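Local coordinates for protein fructose-bisphosphate aldolase (Plasmodium falciparum, PDB 4TR9) that belongs to the fructose-bisphosphate aldolase family, folds as a TIM barrel and binds 38D in a pocket of the barrel, at residues A151-T155 with G177-Y181; R154-V158 with S170-T174; V191-P196 with G233-K237; V114-V119 with T130-L136. All coordinates share one frame; numbering follows the deposited sequence.

Contact 1. Residues A151-T155 with G177-Y181; sequences AKWRT and GLARY. With 38D (N'-[(E)-(2,4-dichlorophenyl)methylidene]-3,4-dihydroxybenzohydrazide), chain K.
In the beta-alpha-beta unit formed by strand 150-157, helix 168-187 and strand 191-198, Trp153 and Tyr181 join the first strand to the helix that covers it. The two short segments run almost oppositely, 169° between their directions, with axes 9.5 Å apart. Trp153 points toward the helix, and its CG lies anti to the backbone N (chi1 175°), which swings the indole against Tyr181. The stack is offset: the five-membered indole ring and the phenol have centroids 4.6 Å apart and planes inclined by 28°. The two side chains slide past one another in opposite directions, and Tyr181 CB lies over the six-membered ring of Trp153, 3.6 Å from its centroid. At the phenol's far end, Tyr181 OH stands 3.0 Å from Ala151 O; its weak hydrogen bond is with Ile193 N of the next strand. Leu178 reaches the strand through CD2, 3.4 Å from Trp153 CD1 and 3.3 Å from Thr155 OG1. Lys152 and Arg154 point away from the helix, and their side chains end beside 38D. Lys152 NZ comes 3.0 Å from O07 of 38D and is salt-bridged to Asp40, while Arg154 NE pairs with Glu197. An apolar, aromatic outer face backed by a charged inner face that lines the ligand pocket is the two-sided strand pattern of a TIM barrel.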
# COMPACT_ATOMS: atom_id res chain seq x y z
N ALA A 151 -27.67 -6.00 0.65
CA ALA A 151 -27.33 -5.87 -0.77
C ALA A 151 -26.23 -6.83 -1.18
O ALA A 151 -25.59 -7.46 -0.34
CB ALA A 151 -26.93 -4.43 -1.08
N LYS A 152 -25.99 -6.93 -2.49
CA LYS A 152 -24.97 -7.82 -3.02
C LYS A 152 -24.21 -7.16 -4.18
O LYS A 152 -24.75 -6.33 -4.90
CB LYS A 152 -25.59 -9.13 -3.47
CG LYS A 152 -24.62 -10.31 -3.46
CD LYS A 152 -24.83 -11.20 -4.66
CE LYS A 152 -24.61 -10.41 -5.94
NZ LYS A 152 -24.78 -11.25 -7.15
N TRP A 153 -22.95 -7.56 -4.35
CA TRP A 153 -22.05 -6.94 -5.32
C TRP A 153 -21.00 -7.96 -5.74
O TRP A 153 -20.09 -8.28 -4.97
CB TRP A 153 -21.41 -5.69 -4.71
CG TRP A 153 -20.35 -4.98 -5.52
CD1 TRP A 153 -19.12 -5.46 -5.87
CD2 TRP A 153 -20.40 -3.63 -6.01
NE1 TRP A 153 -18.42 -4.51 -6.57
CE2 TRP A 153 -19.19 -3.38 -6.67
CE3 TRP A 153 -21.37 -2.62 -5.97
CZ2 TRP A 153 -18.91 -2.15 -7.28
CZ3 TRP A 153 -21.10 -1.41 -6.58
CH2 TRP A 153 -19.87 -1.19 -7.23
N ARG A 154 -21.14 -8.49 -6.95
CA ARG A 154 -20.29 -9.58 -7.41
C ARG A 154 -19.08 -9.11 -8.22
O ARG A 154 -19.22 -8.41 -9.22
CB ARG A 154 -21.11 -10.57 -8.25
CG ARG A 154 -20.29 -11.68 -8.88
CD ARG A 154 -21.19 -12.68 -9.60
NE ARG A 154 -20.44 -13.73 -10.27
CZ ARG A 154 -20.12 -13.71 -11.56
NH1 ARG A 154 -19.44 -14.71 -12.09
NH2 ARG A 154 -20.50 -12.69 -12.33
N THR A 155 -17.90 -9.52 -7.78
CA THR A 155 -16.67 -9.25 -8.51
C THR A 155 -16.03 -10.57 -8.92
O THR A 155 -16.20 -11.58 -8.24
CB THR A 155 -15.67 -8.42 -7.68
OG1 THR A 155 -16.39 -7.47 -6.88
CG2 THR A 155 -14.70 -7.68 -8.59
N GLY A 177 -13.12 -1.83 -5.03
CA GLY A 177 -14.48 -1.77 -5.54
C GLY A 177 -15.47 -2.31 -4.53
O GLY A 177 -16.49 -1.69 -4.26
N LEU A 178 -15.16 -3.48 -3.98
CA LEU A 178 -15.97 -4.08 -2.93
C LEU A 178 -15.97 -3.20 -1.69
O LEU A 178 -16.97 -3.12 -0.97
CB LEU A 178 -15.45 -5.48 -2.58
CG LEU A 178 -15.65 -6.58 -3.63
CD1 LEU A 178 -14.69 -7.73 -3.38
CD2 LEU A 178 -17.08 -7.07 -3.63
N ALA A 179 -14.84 -2.54 -1.45
CA ALA A 179 -14.68 -1.69 -0.28
C ALA A 179 -15.62 -0.48 -0.32
O ALA A 179 -16.32 -0.20 0.65
CB ALA A 179 -13.24 -1.22 -0.17
N ARG A 180 -15.63 0.22 -1.45
CA ARG A 180 -16.49 1.39 -1.63
C ARG A 180 -17.96 1.00 -1.52
O ARG A 180 -18.74 1.67 -0.84
CB ARG A 180 -16.22 2.06 -2.97
CG ARG A 180 -14.82 2.63 -3.11
CD ARG A 180 -14.66 3.92 -2.32
NE ARG A 180 -15.37 5.04 -2.93
CZ ARG A 180 -16.50 5.55 -2.48
NH1 ARG A 180 -17.07 6.58 -3.10
NH2 ARG A 180 -17.07 5.05 -1.39
N TYR A 181 -18.33 -0.08 -2.20
CA TYR A 181 -19.70 -0.57 -2.21
C TYR A 181 -20.22 -0.86 -0.81
O TYR A 181 -21.35 -0.50 -0.46
CB TYR A 181 -19.80 -1.82 -3.08
CG TYR A 181 -20.69 -2.91 -2.51
CD1 TYR A 181 -22.07 -2.87 -2.66
CD2 TYR A 181 -20.14 -4.00 -1.83
CE1 TYR A 181 -22.88 -3.87 -2.15
CE2 TYR A 181 -20.94 -5.00 -1.32
CZ TYR A 181 -22.31 -4.93 -1.48
OH TYR A 181 -23.11 -5.93 -0.97
N12 38D K . -23.86 -13.49 -14.75
C13 38D K . -23.26 -14.73 -15.16
C15 38D K . -23.27 -13.82 -17.48
C17 38D K . -21.65 -14.47 -19.12
C20 38D K . -21.54 -15.41 -16.92
C01 38D K . -24.30 -14.03 -10.49
C02 38D K . -24.43 -14.28 -9.13
O03 38D K . -23.42 -14.95 -8.41
C04 38D K . -25.58 -13.86 -8.46
C05 38D K . -26.58 -13.20 -9.15
C06 38D K . -26.45 -12.95 -10.51
O07 38D K . -25.74 -14.10 -7.08
C08 38D K . -25.31 -13.36 -11.17
C09 38D K . -25.21 -13.07 -12.67
O10 38D K . -26.08 -12.41 -13.23
N11 38D K . -24.09 -13.62 -13.38
C14 38D K . -22.66 -14.65 -16.56
C16 38D K . -22.76 -13.73 -18.77
CL1 38D K . -21.03 -14.33 -20.74
C19 38D K . -21.03 -15.31 -18.21
CL2 38D K . -20.75 -16.47 -15.78

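Contact 2. Residues R154-V158 with S170-T174; sequences RTVLV and SIHET. With 38D (N'-[(E)-(2,4-dichlorophenyl)methylidene]-3,4-dihydroxybenzohydrazide), chain K.
The Arg154 guanidinium is covered on two opposite faces: N11 of 38D lies over one, 3.9 Å from NH2, and Val156 CG2 sits 3.3 Å above the other, toward the rim. This is the pocket side of strand 150-157 in the TIM barrel; the other side packs on helix 168-187, completing the first half of a beta-alpha-beta unit. The short segments run nearly antiparallel, 173° between their directions. Thr174 is central there. Thr155 CG2 meets Thr174 OG1 at 3.2 Å as the two side chains slide past each other, while Leu157 CD1 rests on Thr174 CG2 at 3.7 Å. The other Leu157 methyl, CD2, packs across Ile171 CG1 at about a right angle. With chi1 at -74°, Thr174 holds OG1 beside its own backbone N, and both donate to Ser170 O, from opposite faces of that carbonyl; the hydroxyl bond is 3.0 Å long. Polar links between strand and helix pass through water. One water joins Thr155 OG1 to Thr174 O, and a second connects Ser170 OG to Val158 N. A third water donates to Val156 O at 2.9 Å and accepts from Ser170 OG at 2.6 Å.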
# COMPACT_ATOMS: atom_id res chain seq x y z
N ARG A 154 -21.14 -8.49 -6.95
CA ARG A 154 -20.29 -9.58 -7.41
C ARG A 154 -19.08 -9.11 -8.22
O ARG A 154 -19.22 -8.41 -9.22
CB ARG A 154 -21.11 -10.57 -8.25
CG ARG A 154 -20.29 -11.68 -8.88
CD ARG A 154 -21.19 -12.68 -9.60
NE ARG A 154 -20.44 -13.73 -10.27
CZ ARG A 154 -20.12 -13.71 -11.56
NH1 ARG A 154 -19.44 -14.71 -12.09
NH2 ARG A 154 -20.50 -12.69 -12.33
N THR A 155 -17.90 -9.52 -7.78
CA THR A 155 -16.67 -9.25 -8.51
C THR A 155 -16.03 -10.57 -8.92
O THR A 155 -16.20 -11.58 -8.24
CB THR A 155 -15.67 -8.42 -7.68
OG1 THR A 155 -16.39 -7.47 -6.88
CG2 THR A 155 -14.70 -7.68 -8.59
N VAL A 156 -15.29 -10.56 -10.02
CA VAL A 156 -14.74 -11.80 -10.57
C VAL A 156 -13.23 -11.74 -10.77
O VAL A 156 -12.71 -10.81 -11.37
CB VAL A 156 -15.41 -12.14 -11.92
CG1 VAL A 156 -14.69 -13.28 -12.61
CG2 VAL A 156 -16.88 -12.48 -11.71
N LEU A 157 -12.54 -12.75 -10.24
CA LEU A 157 -11.10 -12.90 -10.46
C LEU A 157 -10.81 -14.22 -11.17
O LEU A 157 -11.54 -15.20 -11.00
CB LEU A 157 -10.33 -12.82 -9.14
CG LEU A 157 -10.44 -11.54 -8.32
CD1 LEU A 157 -11.60 -11.61 -7.33
CD2 LEU A 157 -9.13 -11.25 -7.60
N VAL A 158 -9.74 -14.24 -11.95
CA VAL A 158 -9.38 -15.43 -12.72
C VAL A 158 -8.01 -15.96 -12.28
O VAL A 158 -7.08 -15.18 -12.10
CB VAL A 158 -9.35 -15.13 -14.23
CG1 VAL A 158 -8.90 -16.35 -15.02
CG2 VAL A 158 -10.72 -14.67 -14.70
N SER A 170 -5.71 -6.29 -10.79
CA SER A 170 -7.00 -6.97 -10.75
C SER A 170 -7.48 -7.16 -9.31
O SER A 170 -8.66 -6.94 -9.01
CB SER A 170 -6.92 -8.33 -11.45
OG SER A 170 -8.12 -9.06 -11.29
N ILE A 171 -6.56 -7.56 -8.44
CA ILE A 171 -6.89 -7.83 -7.05
C ILE A 171 -7.28 -6.56 -6.30
O ILE A 171 -8.24 -6.55 -5.53
CB ILE A 171 -5.71 -8.50 -6.32
CG1 ILE A 171 -5.39 -9.86 -6.96
CG2 ILE A 171 -6.01 -8.68 -4.84
CD1 ILE A 171 -4.22 -10.57 -6.33
N HIS A 172 -6.54 -5.48 -6.54
CA HIS A 172 -6.76 -4.24 -5.80
C HIS A 172 -8.01 -3.50 -6.27
O HIS A 172 -8.72 -2.89 -5.47
CB HIS A 172 -5.55 -3.32 -5.89
CG HIS A 172 -5.55 -2.23 -4.88
ND1 HIS A 172 -5.58 -2.47 -3.52
CD2 HIS A 172 -5.53 -0.88 -5.02
CE1 HIS A 172 -5.58 -1.32 -2.87
NE2 HIS A 172 -5.55 -0.34 -3.75
N GLU A 173 -8.27 -3.53 -7.58
CA GLU A 173 -9.49 -2.94 -8.11
C GLU A 173 -10.71 -3.69 -7.59
O GLU A 173 -11.73 -3.08 -7.26
CB GLU A 173 -9.47 -2.94 -9.64
CG GLU A 173 -10.84 -2.81 -10.30
CD GLU A 173 -11.55 -1.50 -9.99
OE1 GLU A 173 -10.90 -0.57 -9.47
OE2 GLU A 173 -12.76 -1.40 -10.27
N THR A 174 -10.59 -5.01 -7.52
CA THR A 174 -11.63 -5.84 -6.93
C THR A 174 -11.85 -5.47 -5.47
O THR A 174 -12.98 -5.24 -5.04
CB THR A 174 -11.28 -7.34 -7.03
OG1 THR A 174 -11.46 -7.78 -8.38
CG2 THR A 174 -12.17 -8.16 -6.11
N12 38D K . -23.86 -13.49 -14.75
C13 38D K . -23.26 -14.73 -15.16
C15 38D K . -23.27 -13.82 -17.48
C17 38D K . -21.65 -14.47 -19.12
C20 38D K . -21.54 -15.41 -16.92
C01 38D K . -24.30 -14.03 -10.49
C02 38D K . -24.43 -14.28 -9.13
O03 38D K . -23.42 -14.95 -8.41
C04 38D K . -25.58 -13.86 -8.46
C05 38D K . -26.58 -13.20 -9.15
C06 38D K . -26.45 -12.95 -10.51
O07 38D K . -25.74 -14.10 -7.08
C08 38D K . -25.31 -13.36 -11.17
C09 38D K . -25.21 -13.07 -12.67
O10 38D K . -26.08 -12.41 -13.23
N11 38D K . -24.09 -13.62 -13.38
C14 38D K . -22.66 -14.65 -16.56
C16 38D K . -22.76 -13.73 -18.77
CL1 38D K . -21.03 -14.33 -20.74
C19 38D K . -21.03 -15.31 -18.21
CL2 38D K . -20.75 -16.47 -15.78
O HOH W 1 -15.15 -4.87 -6.84
O HOH W 2 -10.62 -8.92 -11.82
O HOH W 3 -8.32 -11.69 -12.44

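Contact 3. Residues V191-P196 with G233-K237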
# COMPACT_ATOMS: atom_id res chain seq x y z
N VAL A 191 -27.04 -4.20 4.71
CA VAL A 191 -25.93 -5.12 4.96
C VAL A 191 -25.28 -5.55 3.65
O VAL A 191 -25.92 -6.17 2.80
CB VAL A 191 -26.39 -6.38 5.73
CG1 VAL A 191 -25.28 -7.41 5.77
CG2 VAL A 191 -26.84 -6.00 7.13
N PRO A 192 -24.00 -5.20 3.47
CA PRO A 192 -23.30 -5.53 2.22
C PRO A 192 -22.78 -6.96 2.19
O PRO A 192 -22.08 -7.39 3.11
CB PRO A 192 -22.15 -4.53 2.20
CG PRO A 192 -21.85 -4.28 3.64
CD PRO A 192 -23.16 -4.41 4.38
N ILE A 193 -23.11 -7.69 1.13
CA ILE A 193 -22.53 -9.01 0.91
C ILE A 193 -21.34 -8.87 -0.04
O ILE A 193 -21.51 -8.66 -1.24
CB ILE A 193 -23.55 -10.00 0.33
CG1 ILE A 193 -24.67 -10.25 1.33
CG2 ILE A 193 -22.87 -11.31 -0.03
CD1 ILE A 193 -25.63 -11.34 0.91
N VAL A 194 -20.14 -8.98 0.52
CA VAL A 194 -18.92 -8.83 -0.25
C VAL A 194 -18.59 -10.12 -1.00
O VAL A 194 -18.32 -11.15 -0.38
CB VAL A 194 -17.73 -8.45 0.64
CG1 VAL A 194 -16.46 -8.31 -0.18
CG2 VAL A 194 -18.03 -7.16 1.39
N GLU A 195 -18.63 -10.06 -2.33
CA GLU A 195 -18.41 -11.25 -3.14
C GLU A 195 -17.20 -11.10 -4.07
O GLU A 195 -17.34 -10.62 -5.20
CB GLU A 195 -19.66 -11.57 -3.96
CG GLU A 195 -19.56 -12.84 -4.79
CD GLU A 195 -20.79 -13.10 -5.63
OE1 GLU A 195 -21.79 -12.37 -5.45
OE2 GLU A 195 -20.77 -14.03 -6.47
N PRO A 196 -16.02 -11.49 -3.59
CA PRO A 196 -14.82 -11.57 -4.43
C PRO A 196 -14.66 -12.97 -5.03
O PRO A 196 -13.76 -13.71 -4.64
CB PRO A 196 -13.69 -11.27 -3.44
CG PRO A 196 -14.19 -11.83 -2.15
CD PRO A 196 -15.70 -11.69 -2.16
N GLY A 233 -21.45 -5.94 10.63
CA GLY A 233 -22.63 -5.72 9.82
C GLY A 233 -22.44 -6.10 8.37
O GLY A 233 -23.14 -5.60 7.49
N ALA A 234 -21.48 -6.97 8.10
CA ALA A 234 -21.18 -7.38 6.73
C ALA A 234 -21.16 -8.90 6.59
O ALA A 234 -21.14 -9.63 7.58
CB ALA A 234 -19.86 -6.78 6.28
N LEU A 235 -21.17 -9.36 5.34
CA LEU A 235 -21.06 -10.78 5.05
C LEU A 235 -20.08 -11.01 3.91
O LEU A 235 -19.85 -10.12 3.09
CB LEU A 235 -22.43 -11.37 4.69
CG LEU A 235 -23.46 -11.50 5.81
CD1 LEU A 235 -24.77 -12.06 5.28
CD2 LEU A 235 -22.92 -12.37 6.94
N LEU A 236 -19.49 -12.20 3.86
CA LEU A 236 -18.54 -12.55 2.82
C LEU A 236 -19.09 -13.66 1.93
O LEU A 236 -19.57 -14.68 2.43
CB LEU A 236 -17.20 -12.97 3.43
CG LEU A 236 -16.08 -13.36 2.46
CD1 LEU A 236 -15.69 -12.18 1.59
CD2 LEU A 236 -14.88 -13.89 3.22
N LYS A 237 -19.02 -13.46 0.62
CA LYS A 237 -19.46 -14.47 -0.33
C LYS A 237 -18.31 -14.89 -1.24
O LYS A 237 -18.22 -14.44 -2.38
CB LYS A 237 -20.64 -13.96 -1.15
CG LYS A 237 -21.28 -15.02 -2.05
CD LYS A 237 -22.51 -14.48 -2.75
CE LYS A 237 -23.14 -15.54 -3.65
NZ LYS A 237 -24.39 -15.05 -4.29
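Three backbone hydrogen bonds join Val191-Pro196 to Gly233-Lys237 as parallel neighbours in the TIM-barrel sheet, with Ile193 bridged to Leu235 and Val194 to Leu236. Leu235 N donates to Pro192 O at 3.1 Å, and Val194 N to Leu235 O at 2.8 Å. The last, Lys237 N to Val194 O, is short at 2.6 Å and nearly straight, 170° at the hydrogen. A weaker CH contact extends the pairing beyond it, from Glu195 CA to Lys237 O at 3.3 Å.

Apolar packing divides between the sheet's faces. On the face of Val194 and Leu236, the end of Leu236 comes nearer the partner strand, with CD1 3.8 Å from Pro196 CD, beneath helix 206-226, whose Val220 and Phe221 lie against this side. On the face of Ile193 and Leu235, Ile193 CG2 touches Lys237 CB at 3.6 Å.

Charged groups occupy the pocket end. With CG anti to the backbone N in both Glu195 and Lys237 (chi1 -177° and -173°), the two extended chains lie side by side, pointing the same way. Their contact is largely aliphatic against carboxylate, with Lys237 CD 3.5 Å from Glu195 OE1. Lys237 NZ makes weak hydrogen bonds to Ser307 OG and to O07 of 38D, and Glu195 OE2 makes one to O03 of 38D. The salt bridge between Lys237 NZ and the buried Glu195 OE1 is long, 3.9 Å.

Contact 4. Residues V114-V119 with T130-L136; sequences VDKGLV and TQGLDGL
Lys116 lies stretched along the segment 130-136, and its side chain passes along that backbone from Gln131 to Asp134. Lys116 CB sits 3.2 Å from Gln131 O, and its CG and CD are each 3.7 Å from Gly132 CA. Lys116 CE lies between Gly132 CA at 3.9 Å and Asp134 O at 4.0 Å. Lys116 NZ ends the run with a hydrogen bond of 3.2 Å to Asp134 O, lying in the carbonyl plane on a lone pair. A neighbouring chain adds a second partner, Asp134 of the second subunit, whose carboxylate forms a salt bridge with this NZ. The fully extended chain beyond CG, with chi2 to chi4 all near 180°, gives it this span. The backbones pair as the base of an antiparallel beta hairpin, strands 118-120 and 128-130, set on the barrel: Leu118 and Thr130 form a non-hydrogen-bonded pair. Next to it, Gln131 N donates to Gly117 O at 3.1 Å, and Lys116 N to Gln131 O at 2.6 Å. An Asx turn shapes the approach, Gly117 N donating to the anti lone pair of Asp115 OD1, while OD2 is salt-bridged to Lys113. Farther along, Val114 CB meets Leu136 CD1 at 3.8 Å, the two side chains crossing at about a right angle.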
# COMPACT_ATOMS: atom_id res chain seq x y z
N VAL A 114 -27.03 -4.97 -6.49
CA VAL A 114 -26.83 -3.55 -6.78
C VAL A 114 -25.71 -3.29 -7.79
O VAL A 114 -25.47 -2.15 -8.17
CB VAL A 114 -26.51 -2.76 -5.49
CG1 VAL A 114 -27.58 -2.99 -4.45
CG2 VAL A 114 -25.14 -3.14 -4.96
N ASP A 115 -25.04 -4.35 -8.24
CA ASP A 115 -23.95 -4.19 -9.19
C ASP A 115 -24.48 -4.06 -10.62
O ASP A 115 -25.54 -4.60 -10.94
CB ASP A 115 -22.96 -5.36 -9.09
CG ASP A 115 -23.53 -6.66 -9.59
OD1 ASP A 115 -23.46 -6.91 -10.81
OD2 ASP A 115 -24.04 -7.45 -8.76
N LYS A 116 -23.75 -3.34 -11.46
CA LYS A 116 -24.18 -3.08 -12.83
C LYS A 116 -23.43 -3.93 -13.85
O LYS A 116 -23.32 -3.56 -15.02
CB LYS A 116 -24.01 -1.60 -13.19
CG LYS A 116 -24.87 -0.65 -12.37
CD LYS A 116 -24.61 0.79 -12.79
CE LYS A 116 -25.39 1.77 -11.94
NZ LYS A 116 -25.09 3.19 -12.30
N GLY A 117 -22.89 -5.07 -13.41
CA GLY A 117 -22.19 -5.97 -14.31
C GLY A 117 -20.69 -5.74 -14.33
O GLY A 117 -20.16 -4.95 -13.55
N LEU A 118 -20.01 -6.44 -15.24
CA LEU A 118 -18.55 -6.40 -15.30
C LEU A 118 -18.03 -5.64 -16.52
O LEU A 118 -18.67 -5.60 -17.57
CB LEU A 118 -17.99 -7.82 -15.31
CG LEU A 118 -18.37 -8.72 -14.14
CD1 LEU A 118 -17.78 -10.11 -14.33
CD2 LEU A 118 -17.89 -8.11 -12.83
N VAL A 119 -16.86 -5.03 -16.36
CA VAL A 119 -16.18 -4.32 -17.44
C VAL A 119 -14.69 -4.61 -17.40
O VAL A 119 -14.08 -4.60 -16.33
CB VAL A 119 -16.43 -2.79 -17.35
CG1 VAL A 119 -15.50 -2.04 -18.30
CG2 VAL A 119 -17.88 -2.46 -17.66
N THR A 130 -16.10 -4.38 -11.64
CA THR A 130 -17.55 -4.24 -11.47
C THR A 130 -17.98 -2.78 -11.34
O THR A 130 -17.38 -2.01 -10.60
CB THR A 130 -18.03 -5.02 -10.23
OG1 THR A 130 -17.21 -6.17 -10.03
CG2 THR A 130 -19.47 -5.46 -10.42
N GLN A 131 -19.03 -2.42 -12.07
CA GLN A 131 -19.56 -1.06 -12.03
C GLN A 131 -20.85 -0.98 -11.22
O GLN A 131 -21.56 -1.98 -11.09
CB GLN A 131 -19.80 -0.54 -13.45
CG GLN A 131 -18.53 -0.36 -14.27
CD GLN A 131 -18.80 0.25 -15.63
OE1 GLN A 131 -19.86 0.05 -16.21
NE2 GLN A 131 -17.83 1.00 -16.14
N GLY A 132 -21.14 0.19 -10.68
CA GLY A 132 -22.36 0.38 -9.91
C GLY A 132 -22.25 1.37 -8.77
O GLY A 132 -23.15 1.47 -7.94
N LEU A 133 -21.14 2.11 -8.72
CA LEU A 133 -20.92 3.07 -7.65
C LEU A 133 -21.70 4.37 -7.87
O LEU A 133 -22.11 5.02 -6.92
CB LEU A 133 -19.43 3.37 -7.50
CG LEU A 133 -18.57 2.26 -6.89
CD1 LEU A 133 -17.11 2.68 -6.84
CD2 LEU A 133 -19.08 1.89 -5.51
N ASP A 134 -21.90 4.72 -9.14
CA ASP A 134 -22.59 5.96 -9.48
C ASP A 134 -24.08 5.88 -9.13
O ASP A 134 -24.82 5.10 -9.71
CB ASP A 134 -22.42 6.28 -10.96
CG ASP A 134 -20.97 6.44 -11.36
OD1 ASP A 134 -20.13 6.66 -10.47
OD2 ASP A 134 -20.67 6.33 -12.57
N GLY A 135 -24.50 6.71 -8.17
CA GLY A 135 -25.88 6.75 -7.75
C GLY A 135 -26.27 5.57 -6.88
O GLY A 135 -27.46 5.27 -6.72
N LEU A 136 -25.28 4.89 -6.33
CA LEU A 136 -25.52 3.72 -5.49
C LEU A 136 -26.25 4.10 -4.20
O LEU A 136 -27.17 3.40 -3.78
CB LEU A 136 -24.20 3.02 -5.15
CG LEU A 136 -24.30 1.80 -4.22
CD1 LEU A 136 -25.21 0.74 -4.81
CD2 LEU A 136 -22.92 1.23 -3.93

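Along the chain contact 4 closes first; contacts 1 and 2 then start from the same stretch, and contact 3 follows. Contacts 1 and 2 share strand 150-157 and helix 168-187, with centres about 10 Å apart. Contact 3 lies about 8 Å from contact 1, centre to centre, on the neighbouring strand 191-198; Thr155 N to Glu195 O, 2.9 Å, is a probable hydrogen bond between them. Contact 4 is, centre to centre, about 8 Å from contact 1 but about 15 Å from contact 3. Strands 150-157 and 191-198 face the pocket lined by Lys152, Arg154, Glu195 and Lys237, while helix 168-187 backs strand 150-157 on its other side and the hairpin base lies beside that strand.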